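Local coordinates for SusD-like carbohydrate binding protein (Bacteroides vulgatus, PDB 3LEW), which probably binds carbohydrate at the bacterial outer membrane as a SusD-family protein involved in nutrient capture, at residues Glu220-Tyr225 with Tyr350-Glu355; Ala356-His359 with Asp364-Asn367. One frame throughout, in Å; residues are numbered along the deposited sequence.

Overall arrangement
Both contacts involve helix 346-359 and lie on the same side of the chain, the centres of contacts 1 and 2 about 18 Å and 22 Å from the centre of the chain. Contact 1 sets the helix beside helix 219-232; contact 2, its centre about 8 Å from that of contact 1, joins the helix's C-terminal end to the start of helix 365-376. They also touch directly: Ala222 CB lies 3.8 Å from Ala356 CB, and Ala365 CB packs 3.3 Å from Ala354 O. Lys357 of contact 2 bridges the polar parts of the two. A pentaethylene glycol, probably from the crystallisation liquor, lies about 5 Å from the side chain of Asp364.

Contact 1: residues Glu220-Tyr225 with Tyr350-Glu355; sequences EKAKTY and YLINAE
Lys223 and Asn353 mark the close approach of two helices, their CA atoms 5.4 Å apart, with the segments running in broadly opposing directions but well askew. Few side chains fill the interface, which buries only 130 Å² over both sides. Beside this pair, the methyl of Ala222 points at the partner helix and meets the branch methyl of Ile352, Ala222 CB to Ile352 CG2 at 4.4 Å, a loose apolar touch. Asn353 brings its amide to the other backbone: with CG anti to the backbone N (chi1 -168°), Asn353 ND2 comes within 3.7 Å of Lys223 O, a van der Waals approach. The hydrogen bonds of this amide lie just beyond the segments. ND2 binds Asp227 and Ser226, one turn further along helix 219-232, while OD1 accepts from Lys357, so both ends are engaged and the amide's flip is fixed. Lys223 contributes its backbone more than its ammonium, since its extended chain carries NZ away to a salt bridge with Asp362. Further out, Leu360 packs on the Lys223 side chain and Lys368 of helix 365-376 on that of Asn353. The small Ala222 is consistent with the close approach of the two helices, an arrangement in keeping with the TPR-like helical scaffold of the SusD family.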
# COMPACT_ATOMS: atom_id res chain seq x y z
N GLU A 220 13.96 1.83 17.13
CA GLU A 220 14.30 0.70 17.99
C GLU A 220 13.19 -0.36 17.96
O GLU A 220 13.46 -1.56 17.79
CB GLU A 220 14.54 1.17 19.42
CG GLU A 220 15.38 0.24 20.26
CD GLU A 220 16.86 0.31 19.85
OE1 GLU A 220 17.57 1.34 20.12
OE2 GLU A 220 17.28 -0.67 19.23
N LYS A 221 11.94 0.08 18.07
CA LYS A 221 10.81 -0.86 17.97
C LYS A 221 10.72 -1.53 16.60
O LYS A 221 10.46 -2.71 16.50
CB LYS A 221 9.52 -0.15 18.32
CG LYS A 221 9.32 0.08 19.83
CD LYS A 221 7.90 0.57 20.12
CE LYS A 221 7.73 0.73 21.62
NZ LYS A 221 6.34 0.97 22.03
N ALA A 222 10.90 -0.75 15.53
CA ALA A 222 10.81 -1.27 14.16
C ALA A 222 11.86 -2.34 13.95
O ALA A 222 11.60 -3.39 13.35
CB ALA A 222 10.99 -0.13 13.12
N LYS A 223 13.06 -2.08 14.44
CA LYS A 223 14.15 -3.08 14.41
C LYS A 223 13.77 -4.33 15.22
O LYS A 223 13.99 -5.47 14.77
CB LYS A 223 15.45 -2.46 14.95
CG LYS A 223 16.54 -3.50 15.35
CD LYS A 223 17.80 -2.87 15.85
CE LYS A 223 18.79 -3.91 16.40
NZ LYS A 223 20.12 -3.31 16.74
N THR A 224 13.26 -4.13 16.42
CA THR A 224 12.94 -5.25 17.33
C THR A 224 11.89 -6.17 16.72
O THR A 224 12.07 -7.41 16.67
CB THR A 224 12.45 -4.75 18.69
OG1 THR A 224 13.53 -4.09 19.35
CG2 THR A 224 11.94 -5.92 19.57
N TYR A 225 10.82 -5.58 16.21
CA TYR A 225 9.74 -6.40 15.70
C TYR A 225 10.11 -7.04 14.36
O TYR A 225 9.75 -8.18 14.09
CB TYR A 225 8.45 -5.60 15.63
CG TYR A 225 7.94 -5.10 16.98
CD1 TYR A 225 7.73 -5.99 18.03
CD2 TYR A 225 7.66 -3.76 17.19
CE1 TYR A 225 7.27 -5.54 19.27
CE2 TYR A 225 7.19 -3.30 18.41
CZ TYR A 225 7.00 -4.18 19.44
OH TYR A 225 6.55 -3.77 20.71
N TYR A 350 12.45 -7.15 5.17
CA TYR A 350 13.91 -6.94 5.01
C TYR A 350 14.21 -5.45 4.85
O TYR A 350 15.14 -4.92 5.44
CB TYR A 350 14.45 -7.65 3.77
CG TYR A 350 14.83 -9.10 3.91
CD1 TYR A 350 13.88 -10.11 3.82
CD2 TYR A 350 16.15 -9.46 4.09
CE1 TYR A 350 14.22 -11.44 3.91
CE2 TYR A 350 16.51 -10.81 4.20
CZ TYR A 350 15.54 -11.80 4.07
OH TYR A 350 15.93 -13.15 4.15
N LEU A 351 13.40 -4.77 4.05
CA LEU A 351 13.62 -3.34 3.80
C LEU A 351 13.32 -2.46 5.03
O LEU A 351 14.06 -1.52 5.29
CB LEU A 351 12.75 -2.89 2.62
CG LEU A 351 13.28 -3.38 1.25
CD1 LEU A 351 12.13 -3.30 0.23
CD2 LEU A 351 14.46 -2.49 0.79
N ILE A 352 12.27 -2.79 5.80
CA ILE A 352 11.98 -2.10 7.06
C ILE A 352 13.13 -2.29 8.08
O ILE A 352 13.56 -1.34 8.71
CB ILE A 352 10.66 -2.59 7.72
CG1 ILE A 352 9.41 -2.19 6.88
CG2 ILE A 352 10.49 -2.06 9.18
CD1 ILE A 352 8.16 -2.93 7.22
N ASN A 353 13.57 -3.53 8.23
CA ASN A 353 14.70 -3.86 9.07
C ASN A 353 15.95 -3.05 8.68
O ASN A 353 16.61 -2.42 9.54
CB ASN A 353 14.94 -5.37 9.04
CG ASN A 353 15.88 -5.84 10.09
OD1 ASN A 353 17.03 -6.17 9.77
ND2 ASN A 353 15.42 -5.94 11.37
N ALA A 354 16.27 -3.04 7.38
CA ALA A 354 17.39 -2.23 6.88
C ALA A 354 17.26 -0.76 7.21
O ALA A 354 18.19 -0.13 7.70
CB ALA A 354 17.62 -2.43 5.37
N GLU A 355 16.10 -0.18 6.96
CA GLU A 355 15.90 1.25 7.19
C GLU A 355 15.95 1.64 8.68
O GLU A 355 16.58 2.64 9.05
CB GLU A 355 14.58 1.71 6.54
CG GLU A 355 14.42 3.20 6.62
CD GLU A 355 13.20 3.76 5.86
OE1 GLU A 355 12.64 3.05 4.98
OE2 GLU A 355 12.88 4.97 6.13

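Contact 2: residues Ala356-His359 with Asp364-Asn367; sequences AKAH and DAIN
Lys357 and Ala365 bring the backbones closest, CA to CA 5.0 Å, where helix 346-359 ends and, after a short loop, the chain turns back into helix 365-376. Ala365 CB fits against the end of the first helix, 3.7 Å from Lys357 CB and equally near Ala358 N; Ala358 CB adds a looser touch, and Leu390 of helix 387-401 packs on both alanines. Beside this methyl contact Lys357 and Asp364 lie side by side, pointing the same way. The Lys357 chain, extended beyond CG (chi2 170°), carries NZ to a 2.7 Å salt bridge with Asp364 OD2, made on the anti lone pair. Asn367 ND2 donates almost straight (176°) to Asp364 OD1 at 2.8 Å, although it stands 34° out of the carboxylate plane. With an alanine in place of Asp364, the ammonium of Lys357 would probably lose its mate across the turn and Asn367 ND2 its acceptor, while Lys368 would lose a salt-bridge partner. Asp227 is the second carboxylate at Lys357 NZ, so the largely buried ammonium sits between two acids, surroundings likely to keep it charged and to tie both arms of the helical hairpin to helix 219-232.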
# COMPACT_ATOMS: atom_id res chain seq x y z
N ALA A 356 15.30 0.84 9.54
CA ALA A 356 15.35 1.10 10.96
C ALA A 356 16.80 1.04 11.44
O ALA A 356 17.28 1.91 12.17
CB ALA A 356 14.50 0.07 11.70
N LYS A 357 17.52 0.02 10.99
CA LYS A 357 18.93 -0.10 11.36
C LYS A 357 19.81 1.10 10.87
O LYS A 357 20.74 1.53 11.57
CB LYS A 357 19.49 -1.45 10.93
CG LYS A 357 18.98 -2.58 11.82
CD LYS A 357 19.31 -3.96 11.27
CE LYS A 357 18.92 -5.04 12.30
NZ LYS A 357 19.08 -6.43 11.69
N ALA A 358 19.53 1.62 9.68
CA ALA A 358 20.25 2.79 9.12
C ALA A 358 20.06 4.00 10.04
O ALA A 358 21.01 4.66 10.39
CB ALA A 358 19.80 3.11 7.70
N HIS A 359 18.83 4.21 10.50
CA HIS A 359 18.55 5.29 11.46
C HIS A 359 19.21 5.10 12.80
O HIS A 359 19.55 6.08 13.46
CB HIS A 359 17.03 5.48 11.67
CG HIS A 359 16.39 6.26 10.57
ND1 HIS A 359 16.57 7.62 10.45
CD2 HIS A 359 15.63 5.88 9.53
CE1 HIS A 359 15.91 8.05 9.39
NE2 HIS A 359 15.35 7.02 8.80
N ASP A 364 24.43 -3.65 10.49
CA ASP A 364 23.72 -4.76 9.84
C ASP A 364 22.71 -4.31 8.77
O ASP A 364 22.28 -5.12 7.97
CB ASP A 364 23.02 -5.66 10.89
CG ASP A 364 22.55 -6.99 10.29
OD1 ASP A 364 23.42 -7.74 9.77
OD2 ASP A 364 21.31 -7.28 10.34
N ALA A 365 22.37 -3.01 8.72
CA ALA A 365 21.47 -2.48 7.72
C ALA A 365 21.86 -2.92 6.31
O ALA A 365 21.02 -3.35 5.52
CB ALA A 365 21.39 -0.96 7.78
N ILE A 366 23.13 -2.79 5.99
CA ILE A 366 23.57 -3.07 4.64
C ILE A 366 23.44 -4.55 4.31
O ILE A 366 23.27 -4.91 3.14
CB ILE A 366 24.98 -2.56 4.39
CG1 ILE A 366 25.27 -2.53 2.89
CG2 ILE A 366 25.98 -3.38 5.20
CD1 ILE A 366 26.67 -2.17 2.55
N ASN A 367 23.50 -5.43 5.30
CA ASN A 367 23.42 -6.86 5.01
C ASN A 367 22.00 -7.26 4.60
O ASN A 367 21.83 -8.09 3.70
CB ASN A 367 23.86 -7.66 6.21
CG ASN A 367 25.27 -7.35 6.61
OD1 ASN A 367 26.13 -7.19 5.75
ND2 ASN A 367 25.51 -7.22 7.92